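PDB 3HKA: uronate isomerase from Bacillus halodurans C-125, which catalyses, as a zinc-binding member of the amidohydrolase superfamily, the isomerisation of uronate sugars, D-fructuronate among them. Local coordinates for residues 170-175 and 221-226; 255-260 and 296-301; 272-277 and 324-329. All coordinates share one frame; numbering follows the deposited sequence.

Interaction 1. Residues 170-175 and 221-226; sequences RLDPLL and AVSLPP. With FIX (D-fructuronic acid), chain D.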
loop_
_atom_site.group_PDB
_atom_site.type_symbol
_atom_site.label_atom_id
_atom_site.label_comp_id
_atom_site.label_asym_id
_atom_site.label_seq_id
_atom_site.Cartn_x
_atom_site.Cartn_y
_atom_site.Cartn_z
ATOM N N ARG A 170 3.883 -18.436 25.186
ATOM C CA ARG A 170 4.673 -17.340 24.615
ATOM C C ARG A 170 6.146 -17.548 24.977
ATOM O O ARG A 170 6.476 -17.748 26.149
ATOM C CB ARG A 170 4.165 -16.004 25.160
ATOM C CG ARG A 170 4.766 -14.781 24.503
ATOM C CD ARG A 170 4.521 -14.757 22.991
ATOM N NE ARG A 170 5.042 -13.515 22.438
ATOM C CZ ARG A 170 4.301 -12.454 22.145
ATOM N NH1 ARG A 170 2.990 -12.481 22.327
ATOM N NH2 ARG A 170 4.886 -11.343 21.726
ATOM N N LEU A 171 7.029 -17.474 23.977
ATOM C CA LEU A 171 8.450 -17.740 24.192
ATOM C C LEU A 171 9.486 -16.685 23.789
ATOM O O LEU A 171 10.661 -17.014 23.627
ATOM C CB LEU A 171 8.804 -19.056 23.487
ATOM C CG LEU A 171 7.983 -20.285 23.905
ATOM C CD1 LEU A 171 8.149 -21.414 22.887
ATOM C CD2 LEU A 171 8.431 -20.737 25.292
ATOM N N ASP A 172 9.078 -15.433 23.638
ATOM C CA ASP A 172 10.023 -14.385 23.241
ATOM C C ASP A 172 11.355 -14.400 24.000
ATOM O O ASP A 172 12.425 -14.322 23.392
ATOM C CB ASP A 172 9.367 -13.008 23.385
ATOM C CG ASP A 172 8.265 -12.782 22.368
ATOM O OD1 ASP A 172 7.601 -13.771 21.995
ATOM O OD2 ASP A 172 8.057 -11.618 21.954
ATOM N N PRO A 173 11.308 -14.506 25.339
ATOM C CA PRO A 173 12.542 -14.523 26.131
ATOM C C PRO A 173 13.487 -15.661 25.755
ATOM O O PRO A 173 14.699 -15.480 25.703
ATOM C CB PRO A 173 12.029 -14.654 27.570
ATOM C CG PRO A 173 10.678 -14.005 27.514
ATOM C CD PRO A 173 10.125 -14.551 26.216
ATOM N N LEU A 174 12.924 -16.833 25.497
ATOM C CA LEU A 174 13.720 -17.997 25.139
ATOM C C LEU A 174 14.381 -17.859 23.770
ATOM O O LEU A 174 15.581 -18.091 23.624
ATOM C CB LEU A 174 12.841 -19.250 25.142
ATOM C CG LEU A 174 13.526 -20.558 24.740
ATOM C CD1 LEU A 174 14.610 -20.894 25.757
ATOM C CD2 LEU A 174 12.494 -21.677 24.666
ATOM N N LEU A 175 13.586 -17.473 22.776
ATOM C CA LEU A 175 14.073 -17.345 21.406
ATOM C C LEU A 175 14.864 -16.088 21.067
ATOM O O LEU A 175 15.852 -16.160 20.340
ATOM C CB LEU A 175 12.900 -17.479 20.426
ATOM C CG LEU A 175 12.421 -18.889 20.060
ATOM C CD1 LEU A 175 12.082 -19.681 21.304
ATOM C CD2 LEU A 175 11.203 -18.783 19.149
ATOM N N ALA A 221 3.967 -19.396 20.713
ATOM C CA ALA A 221 4.095 -18.152 19.967
ATOM C C ALA A 221 5.346 -17.331 20.253
ATOM O O ALA A 221 6.013 -17.506 21.280
ATOM C CB ALA A 221 2.863 -17.296 20.209
ATOM N N VAL A 222 5.650 -16.422 19.329
ATOM C CA VAL A 222 6.800 -15.538 19.461
ATOM C C VAL A 222 6.605 -14.326 18.556
ATOM O O VAL A 222 6.031 -14.446 17.470
ATOM C CB VAL A 222 8.117 -16.258 19.059
ATOM C CG1 VAL A 222 8.143 -16.516 17.553
ATOM C CG2 VAL A 222 9.323 -15.418 19.473
ATOM N N SER A 223 7.036 -13.152 19.014
ATOM C CA SER A 223 6.944 -11.955 18.186
ATOM C C SER A 223 8.376 -11.795 17.699
ATOM O O SER A 223 9.321 -12.027 18.452
ATOM C CB SER A 223 6.470 -10.731 18.989
ATOM O OG SER A 223 7.431 -10.278 19.918
ATOM N N LEU A 224 8.536 -11.423 16.436
ATOM C CA LEU A 224 9.859 -11.315 15.840
ATOM C C LEU A 224 10.148 -9.975 15.173
ATOM O O LEU A 224 9.236 -9.266 14.752
ATOM C CB LEU A 224 10.023 -12.458 14.835
ATOM C CG LEU A 224 9.834 -13.854 15.440
ATOM C CD1 LEU A 224 9.481 -14.872 14.346
ATOM C CD2 LEU A 224 11.105 -14.265 16.170
ATOM N N PRO A 225 11.436 -9.615 15.059
ATOM C CA PRO A 225 11.842 -8.345 14.442
ATOM C C PRO A 225 11.763 -8.366 12.916
ATOM O O PRO A 225 11.673 -9.427 12.316
ATOM C CB PRO A 225 13.275 -8.177 14.935
ATOM C CG PRO A 225 13.778 -9.586 14.909
ATOM C CD PRO A 225 12.617 -10.373 15.520
ATOM N N PRO A 226 11.806 -7.182 12.276
ATOM C CA PRO A 226 11.748 -7.054 10.813
ATOM C C PRO A 226 12.895 -7.814 10.137
ATOM O O PRO A 226 12.784 -8.240 8.987
ATOM C CB PRO A 226 11.866 -5.545 10.591
ATOM C CG PRO A 226 11.224 -4.967 11.832
ATOM C CD PRO A 226 11.782 -5.857 12.923
HETATM O O1A FIX D . 1.627 -9.855 21.480
HETATM C C1 FIX D . 2.476 -8.962 21.240
HETATM O O1B FIX D . 3.712 -9.105 21.286
HETATM C C2 FIX D . 1.950 -7.566 20.853
HETATM O O2 FIX D . 0.606 -7.685 20.374
HETATM C C3 FIX D . 2.028 -6.608 22.068
HETATM O O3 FIX D . 3.397 -6.551 22.524
HETATM C C4 FIX D . 1.587 -5.134 21.819
HETATM O O4 FIX D . 2.003 -4.295 22.912
HETATM C C5 FIX D . 0.050 -4.979 21.643
HETATM O O5 FIX D . -0.739 -5.683 22.282
HETATM C C6 FIX D . -0.502 -3.944 20.670
HETATM O O6 FIX D . -1.810 -4.289 20.227
#

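Interaction 2. Residues 255-260 and 296-301; sequences FAMMIG and FLVTML. With FIX (D-fructuronic acid), chain D.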
loop_
_atom_site.group_PDB
_atom_site.type_symbol
_atom_site.label_atom_id
_atom_site.label_comp_id
_atom_site.label_asym_id
_atom_site.label_seq_id
_atom_site.Cartn_x
_atom_site.Cartn_y
_atom_site.Cartn_z
ATOM N N PHE A 255 2.734 -23.258 15.461
ATOM C CA PHE A 255 3.726 -22.276 15.876
ATOM C C PHE A 255 3.284 -20.925 15.329
ATOM O O PHE A 255 3.203 -20.730 14.111
ATOM C CB PHE A 255 5.105 -22.645 15.331
ATOM C CG PHE A 255 6.180 -21.655 15.675
ATOM C CD1 PHE A 255 6.171 -20.989 16.899
ATOM C CD2 PHE A 255 7.228 -21.417 14.793
ATOM C CE1 PHE A 255 7.188 -20.103 17.238
ATOM C CE2 PHE A 255 8.254 -20.534 15.123
ATOM C CZ PHE A 255 8.234 -19.876 16.348
ATOM N N ALA A 256 2.976 -20.001 16.233
ATOM C CA ALA A 256 2.526 -18.676 15.836
ATOM C C ALA A 256 3.678 -17.688 15.808
ATOM O O ALA A 256 4.417 -17.556 16.787
ATOM C CB ALA A 256 1.453 -18.186 16.787
ATOM N N MET A 257 3.827 -17.000 14.679
ATOM C CA MET A 257 4.878 -16.001 14.517
ATOM C C MET A 257 4.246 -14.642 14.221
ATOM O O MET A 257 3.463 -14.502 13.278
ATOM C CB MET A 257 5.826 -16.383 13.369
ATOM C CG MET A 257 6.491 -17.740 13.528
ATOM S SD MET A 257 7.630 -18.130 12.174
ATOM C CE MET A 257 6.485 -18.671 10.934
ATOM N N MET A 258 4.577 -13.648 15.042
ATOM C CA MET A 258 4.068 -12.294 14.858
ATOM C C MET A 258 5.314 -11.502 14.475
ATOM O O MET A 258 6.117 -11.104 15.316
ATOM C CB MET A 258 3.432 -11.798 16.158
ATOM C CG MET A 258 2.490 -12.839 16.754
ATOM S SD MET A 258 1.200 -12.187 17.827
ATOM C CE MET A 258 2.038 -12.115 19.341
ATOM N N ILE A 259 5.462 -11.292 13.175
ATOM C CA ILE A 259 6.648 -10.651 12.622
ATOM C C ILE A 259 6.561 -9.177 12.271
ATOM O O ILE A 259 5.557 -8.714 11.731
ATOM C CB ILE A 259 7.082 -11.427 11.361
ATOM C CG1 ILE A 259 7.277 -12.901 11.727
ATOM C CG2 ILE A 259 8.352 -10.822 10.770
ATOM C CD1 ILE A 259 7.188 -13.855 10.562
ATOM N N GLY A 260 7.635 -8.447 12.575
ATOM C CA GLY A 260 7.680 -7.039 12.224
ATOM C C GLY A 260 7.885 -6.009 13.317
ATOM O O GLY A 260 8.026 -4.825 13.012
ATOM N N PHE A 296 1.792 -23.407 10.991
ATOM C CA PHE A 296 2.230 -22.063 11.339
ATOM C C PHE A 296 1.106 -21.044 11.258
ATOM O O PHE A 296 0.385 -20.981 10.261
ATOM C CB PHE A 296 3.342 -21.612 10.388
ATOM C CG PHE A 296 4.541 -22.512 10.367
ATOM C CD1 PHE A 296 5.656 -22.229 11.153
ATOM C CD2 PHE A 296 4.571 -23.628 9.541
ATOM C CE1 PHE A 296 6.779 -23.044 11.112
ATOM C CE2 PHE A 296 5.689 -24.449 9.494
ATOM C CZ PHE A 296 6.798 -24.159 10.279
ATOM N N LEU A 297 0.956 -20.256 12.317
ATOM C CA LEU A 297 -0.028 -19.178 12.366
ATOM C C LEU A 297 0.841 -17.930 12.241
ATOM O O LEU A 297 1.808 -17.777 12.986
ATOM C CB LEU A 297 -0.761 -19.162 13.709
ATOM C CG LEU A 297 -1.953 -20.103 13.897
ATOM C CD1 LEU A 297 -2.169 -20.363 15.386
ATOM C CD2 LEU A 297 -3.196 -19.496 13.263
ATOM N N VAL A 298 0.511 -17.047 11.306
ATOM C CA VAL A 298 1.321 -15.846 11.105
ATOM C C VAL A 298 0.521 -14.558 10.961
ATOM O O VAL A 298 -0.561 -14.538 10.378
ATOM C CB VAL A 298 2.215 -15.982 9.840
ATOM C CG1 VAL A 298 3.034 -14.698 9.614
ATOM C CG2 VAL A 298 3.148 -17.165 9.986
ATOM N N THR A 299 1.067 -13.485 11.520
ATOM C CA THR A 299 0.473 -12.167 11.401
ATOM C C THR A 299 1.681 -11.240 11.322
ATOM O O THR A 299 2.683 -11.473 11.996
ATOM C CB THR A 299 -0.429 -11.805 12.613
ATOM O OG1 THR A 299 -1.233 -10.669 12.268
ATOM C CG2 THR A 299 0.417 -11.475 13.862
ATOM N N MET A 300 1.610 -10.214 10.481
ATOM C CA MET A 300 2.741 -9.309 10.340
ATOM C C MET A 300 2.363 -7.863 10.638
ATOM O O MET A 300 1.233 -7.437 10.395
ATOM C CB MET A 300 3.347 -9.463 8.937
ATOM C CG MET A 300 3.810 -10.898 8.667
ATOM S SD MET A 300 4.602 -11.158 7.063
ATOM C CE MET A 300 6.328 -10.749 7.491
ATOM N N LEU A 301 3.329 -7.114 11.164
ATOM C CA LEU A 301 3.114 -5.730 11.567
ATOM C C LEU A 301 3.157 -4.657 10.477
ATOM O O LEU A 301 2.467 -3.649 10.574
ATOM C CB LEU A 301 4.120 -5.378 12.670
ATOM C CG LEU A 301 3.809 -4.155 13.535
ATOM C CD1 LEU A 301 2.433 -4.327 14.174
ATOM C CD2 LEU A 301 4.891 -3.992 14.609
HETATM O O1A FIX D . 1.627 -9.855 21.480
HETATM C C1 FIX D . 2.476 -8.962 21.240
HETATM O O1B FIX D . 3.712 -9.105 21.286
HETATM C C2 FIX D . 1.950 -7.566 20.853
HETATM O O2 FIX D . 0.606 -7.685 20.374
HETATM C C3 FIX D . 2.028 -6.608 22.068
HETATM O O3 FIX D . 3.397 -6.551 22.524
HETATM C C4 FIX D . 1.587 -5.134 21.819
HETATM O O4 FIX D . 2.003 -4.295 22.912
HETATM C C5 FIX D . 0.050 -4.979 21.643
HETATM O O5 FIX D . -0.739 -5.683 22.282
HETATM C C6 FIX D . -0.502 -3.944 20.670
HETATM O O6 FIX D . -1.810 -4.289 20.227
#

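Interaction 3. Residues 272-277 and 324-329; sequences AGDFVG and CWWFMN. With FIX (D-fructuronic acid), chain D; CO3 (carbonate ion), chain I.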
loop_
_atom_site.group_PDB
_atom_site.type_symbol
_atom_site.label_atom_id
_atom_site.label_comp_id
_atom_site.label_asym_id
_atom_site.label_seq_id
_atom_site.Cartn_x
_atom_site.Cartn_y
_atom_site.Cartn_z
ATOM N N ALA A 272 4.713 1.456 25.064
ATOM C CA ALA A 272 4.289 2.327 23.972
ATOM C C ALA A 272 5.485 2.755 23.118
ATOM O O ALA A 272 5.357 3.605 22.240
ATOM C CB ALA A 272 3.593 3.555 24.533
ATOM N N GLY A 273 6.641 2.150 23.367
ATOM C CA GLY A 273 7.839 2.521 22.628
ATOM C C GLY A 273 8.320 1.585 21.535
ATOM O O GLY A 273 9.479 1.682 21.118
ATOM N N ASP A 274 7.452 0.688 21.063
ATOM C CA ASP A 274 7.836 -0.247 20.009
ATOM C C ASP A 274 7.490 0.324 18.631
ATOM O O ASP A 274 6.512 1.063 18.474
ATOM C CB ASP A 274 7.149 -1.611 20.201
ATOM C CG ASP A 274 7.580 -2.318 21.486
ATOM O OD1 ASP A 274 8.740 -2.130 21.918
ATOM O OD2 ASP A 274 6.760 -3.079 22.053
ATOM N N PHE A 275 8.295 -0.035 17.636
ATOM C CA PHE A 275 8.112 0.456 16.279
ATOM C C PHE A 275 7.873 -0.713 15.304
ATOM O O PHE A 275 7.706 -1.859 15.735
ATOM C CB PHE A 275 9.363 1.278 15.909
ATOM C CG PHE A 275 9.276 1.983 14.588
ATOM C CD1 PHE A 275 8.103 2.619 14.189
ATOM C CD2 PHE A 275 10.386 2.035 13.752
ATOM C CE1 PHE A 275 8.037 3.298 12.973
ATOM C CE2 PHE A 275 10.334 2.711 12.531
ATOM C CZ PHE A 275 9.157 3.344 12.142
ATOM N N VAL A 276 7.864 -0.427 14.002
ATOM C CA VAL A 276 7.623 -1.450 12.978
ATOM C C VAL A 276 8.604 -1.380 11.801
ATOM O O VAL A 276 9.201 -0.335 11.532
ATOM C CB VAL A 276 6.197 -1.302 12.400
ATOM C CG1 VAL A 276 6.046 0.072 11.780
ATOM C CG2 VAL A 276 5.918 -2.376 11.350
ATOM N N GLY A 277 8.742 -2.504 11.101
ATOM C CA GLY A 277 9.600 -2.581 9.929
ATOM C C GLY A 277 9.128 -3.706 9.014
ATOM O O GLY A 277 8.553 -4.689 9.487
ATOM N N CYS A 324 -5.368 -8.413 12.141
ATOM C CA CYS A 324 -4.858 -7.131 11.666
ATOM C C CYS A 324 -4.186 -6.620 12.930
ATOM O O CYS A 324 -4.773 -5.913 13.753
ATOM C CB CYS A 324 -6.010 -6.230 11.239
ATOM S SG CYS A 324 -6.999 -6.980 9.916
ATOM N N TRP A 325 -2.936 -7.028 13.071
ATOM C CA TRP A 325 -2.130 -6.741 14.238
ATOM C C TRP A 325 -1.599 -5.342 14.524
ATOM O O TRP A 325 -0.957 -4.711 13.683
ATOM C CB TRP A 325 -0.958 -7.735 14.240
ATOM C CG TRP A 325 -0.092 -7.719 15.458
ATOM C CD1 TRP A 325 -0.496 -7.569 16.757
ATOM C CD2 TRP A 325 1.322 -7.959 15.504
ATOM N NE1 TRP A 325 0.579 -7.710 17.606
ATOM C CE2 TRP A 325 1.706 -7.947 16.863
ATOM C CE3 TRP A 325 2.302 -8.188 14.525
ATOM C CZ2 TRP A 325 3.031 -8.152 17.270
ATOM C CZ3 TRP A 325 3.620 -8.396 14.930
ATOM C CH2 TRP A 325 3.970 -8.374 16.292
ATOM N N TRP A 326 -1.901 -4.862 15.729
ATOM C CA TRP A 326 -1.356 -3.604 16.223
ATOM C C TRP A 326 -1.559 -2.377 15.327
ATOM O O TRP A 326 -2.666 -1.851 15.202
ATOM C CB TRP A 326 0.137 -3.850 16.434
ATOM C CG TRP A 326 0.824 -3.078 17.506
ATOM C CD1 TRP A 326 0.494 -1.844 17.988
ATOM C CD2 TRP A 326 2.031 -3.464 18.172
ATOM N NE1 TRP A 326 1.430 -1.436 18.917
ATOM C CE2 TRP A 326 2.384 -2.414 19.046
ATOM C CE3 TRP A 326 2.853 -4.602 18.111
ATOM C CZ2 TRP A 326 3.526 -2.463 19.857
ATOM C CZ3 TRP A 326 3.989 -4.653 18.916
ATOM C CH2 TRP A 326 4.314 -3.586 19.780
ATOM N N PHE A 327 -0.472 -1.915 14.713
ATOM C CA PHE A 327 -0.543 -0.751 13.836
ATOM C C PHE A 327 -1.368 -1.050 12.584
ATOM O O PHE A 327 -1.629 -0.156 11.779
ATOM C CB PHE A 327 0.868 -0.286 13.460
ATOM C CG PHE A 327 1.744 -0.003 14.653
ATOM C CD1 PHE A 327 1.365 0.946 15.601
ATOM C CD2 PHE A 327 2.926 -0.716 14.852
ATOM C CE1 PHE A 327 2.149 1.182 16.737
ATOM C CE2 PHE A 327 3.718 -0.493 15.982
ATOM C CZ PHE A 327 3.327 0.460 16.929
ATOM N N MET A 328 -1.770 -2.310 12.420
ATOM C CA MET A 328 -2.606 -2.711 11.281
ATOM C C MET A 328 -4.076 -2.674 11.728
ATOM O O MET A 328 -4.985 -2.759 10.903
ATOM C CB MET A 328 -2.294 -4.147 10.838
ATOM C CG MET A 328 -0.888 -4.396 10.299
ATOM S SD MET A 328 -0.616 -3.603 8.708
ATOM C CE MET A 328 0.105 -2.042 9.246
ATOM N N ASN A 329 -4.292 -2.547 13.036
ATOM C CA ASN A 329 -5.642 -2.555 13.607
ATOM C C ASN A 329 -6.345 -1.201 13.567
ATOM O O ASN A 329 -6.796 -0.683 14.589
ATOM C CB ASN A 329 -5.580 -3.097 15.045
ATOM C CG ASN A 329 -6.912 -3.663 15.523
ATOM O OD1 ASN A 329 -7.821 -3.902 14.729
ATOM N ND2 ASN A 329 -7.024 -3.894 16.831
HETATM O O1A FIX D . 1.627 -9.855 21.480
HETATM C C1 FIX D . 2.476 -8.962 21.240
HETATM O O1B FIX D . 3.712 -9.105 21.286
HETATM C C2 FIX D . 1.950 -7.566 20.853
HETATM O O2 FIX D . 0.606 -7.685 20.374
HETATM C C3 FIX D . 2.028 -6.608 22.068
HETATM O O3 FIX D . 3.397 -6.551 22.524
HETATM C C4 FIX D . 1.587 -5.134 21.819
HETATM O O4 FIX D . 2.003 -4.295 22.912
HETATM C C5 FIX D . 0.050 -4.979 21.643
HETATM O O5 FIX D . -0.739 -5.683 22.282
HETATM C C6 FIX D . -0.502 -3.944 20.670
HETATM O O6 FIX D . -1.810 -4.289 20.227
HETATM C C CO3 I . 1.742 2.246 20.448
HETATM O O1 CO3 I . 2.049 3.147 19.564
HETATM O O2 CO3 I . 1.138 2.601 21.550
HETATM O O3 CO3 I . 2.228 1.047 20.338
#

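Interaction 1. Residues 170-175 and 221-226
Arg170 and Ala221 form a parallel beta bridge with their CA atoms 4.8 Å apart, closed by a backbone hydrogen bond from Leu171 N to Ala221 O (2.9 Å), just where 170-175 turns from strand into helix. The side chains gather round one carboxylate, each oxygen of which accepts two hydrogen bonds. Asp172 OD1 accepts from Arg170 NE at 2.6 Å, a salt bridge, and from Ser223 N at 3.1 Å; the two donors come from opposite faces of the carboxylate plane. Its other oxygen, OD2, takes Ser223 OG at 2.5 Å on the syn side, while Arg170 NH2 reaches it from above the plane. The guanidinium is therefore gripped side-on, NE and NH2 each having its own oxygen, which fixes its rotation. CG of Arg170 stands opposite the backbone N (chi1 -172°), and a bend at chi2 takes the chain over Ala221, with CD 4.1 Å from Ala221 CB. NH1 and NH2 are thus turned to the ligand carboxylate: NH2 gives a nearly straight bond to O1B of D-fructuronate (2.6 Å, 168°) and NH1 one to O1A. Behind the polar group, the side chains of Leu175 and Val222 cross at about a right angle. Asp172 thus acts as a second-shell residue, consistent with holding Arg170 for the ligand, at the C-terminal ends of parallel strands where the distorted (beta/alpha)8 barrel of the amidohydrolase superfamily carries its substrate site.

Interaction 2. Residues 255-260 and 296-301
Phe255 to Ile259 run beside Phe296 to Met300 as parallel strands, their axes 4.5 Å apart at closest approach and 15° from aligned. The ladder alternates regularly: Met257 N gives to Leu297 O at 2.7 Å, Met257 O receives Thr299 N, and Leu301 N closes the far end on Ile259 O. Bonding runs through the odd-numbered residues of 255-259, which leaves the backbone of Ala256 and Met258 to pair with strand 220-224 on the other flank.

The face of Phe255, Met257, Ile259, Phe296, Val298 and Met300 is the tightly packed one. A bend at chi3 (-80°) brings Met257 CE across to Phe296 CD1 at 3.7 Å, and the same methyl touches Val298 CG2. Met257 CG also lies over one face of the Phe255 ring, near its rim. Farther along, Ile259 and Met300 lie side by side, CG2 against CE at 3.9 Å, and Leu287 and Val284 of helix 282-290 pack on this face.

The face of Ala256, Met258, Leu297 and Thr299 is buried too, but its cross-strand contacts are sparser. Ala256 CB meets Leu297 CB, and Thr299 CG2 touches Met258 CB at 3.8 Å; Thr299 OG1 bonds to Phe322 O. From there the Met258 chain leads away from strand 296-300, until CE lies 3.1 Å from O1A of D-fructuronate. Replacing Met258 with an alanine would remove CG, SD and CE, and is likely to open a gap between Thr299 and the ligand carboxylate.

One sheet thus serves two chemistries, an apolar face packed against helix 282-290 and a face that meets the substrate through a thioether methyl, which offers bulk without charge.

Interaction 3. Residues 272-277 and 324-329
Asp274 meets the rim of the Trp326 indole: OD2 lies in the ring plane 3.4 Å from CH2, with the carboxylate turned 76° against the ring. CH2 is a carbon and no strong donor, and OD2 has salt bridges to Lys263 and Arg264 instead. At another point of the same rim, Trp326 NE1 donates to O3 of a carbonate ion (3.0 Å), probably a guest from the crystallisation liquor.

The two faces of Trp326 are both covered. Phe327 lies over one, and CD1 of Trp326 sits 3.6 Å above the centre of the Phe327 ring; C6 of D-fructuronate lies against the opposite face, 3.4 Å from the ring plane. The indole is a flat wall of the substrate pocket, on the loop that follows strand 319-321, one of the loops at the C-terminal end of the amidohydrolase barrel that frame the active site.

Trp325 works differently. With chi1 at -173°, which sets CG anti to the backbone N, its indole reaches the sugar edge-on, NE1 donating to O2 of D-fructuronate at 2.8 Å along a nearly straight line of 174°.

Phe327 carries the contact outward to 272-277. Asp274 O lies at the ring edge, near its plane, 3.6 Å from Phe327 CZ, and Val276 CB comes obliquely to CD2 at 4.1 Å. Val311 of the second subunit packs on both Val276 and Phe327, while Lys315 of that subunit hydrogen-bonds to Asp274 O and the carbonate.

All three contacts are buried, and each reaches the D-fructuronate pocket from a different part of the barrel. Interactions 1 and 2 share a sheet: strands 220-224 and 255-262 are neighbours, Leu224 N probably bonds to Met258 O, and Arg170 NH1 packs on Met258 CE. Interaction 3 joins through strand 275-276, antiparallel to 255-262, with Leu301 CD1 of interaction 2 packed against Trp326 CB. Charge dominates interaction 1, a parallel backbone ladder with mostly apolar side chains interaction 2, and aromatic rings interaction 3. Among the three, 272-277 and 324-329 alone touch another chain, so that contact combines a pocket wall with a subunit interface.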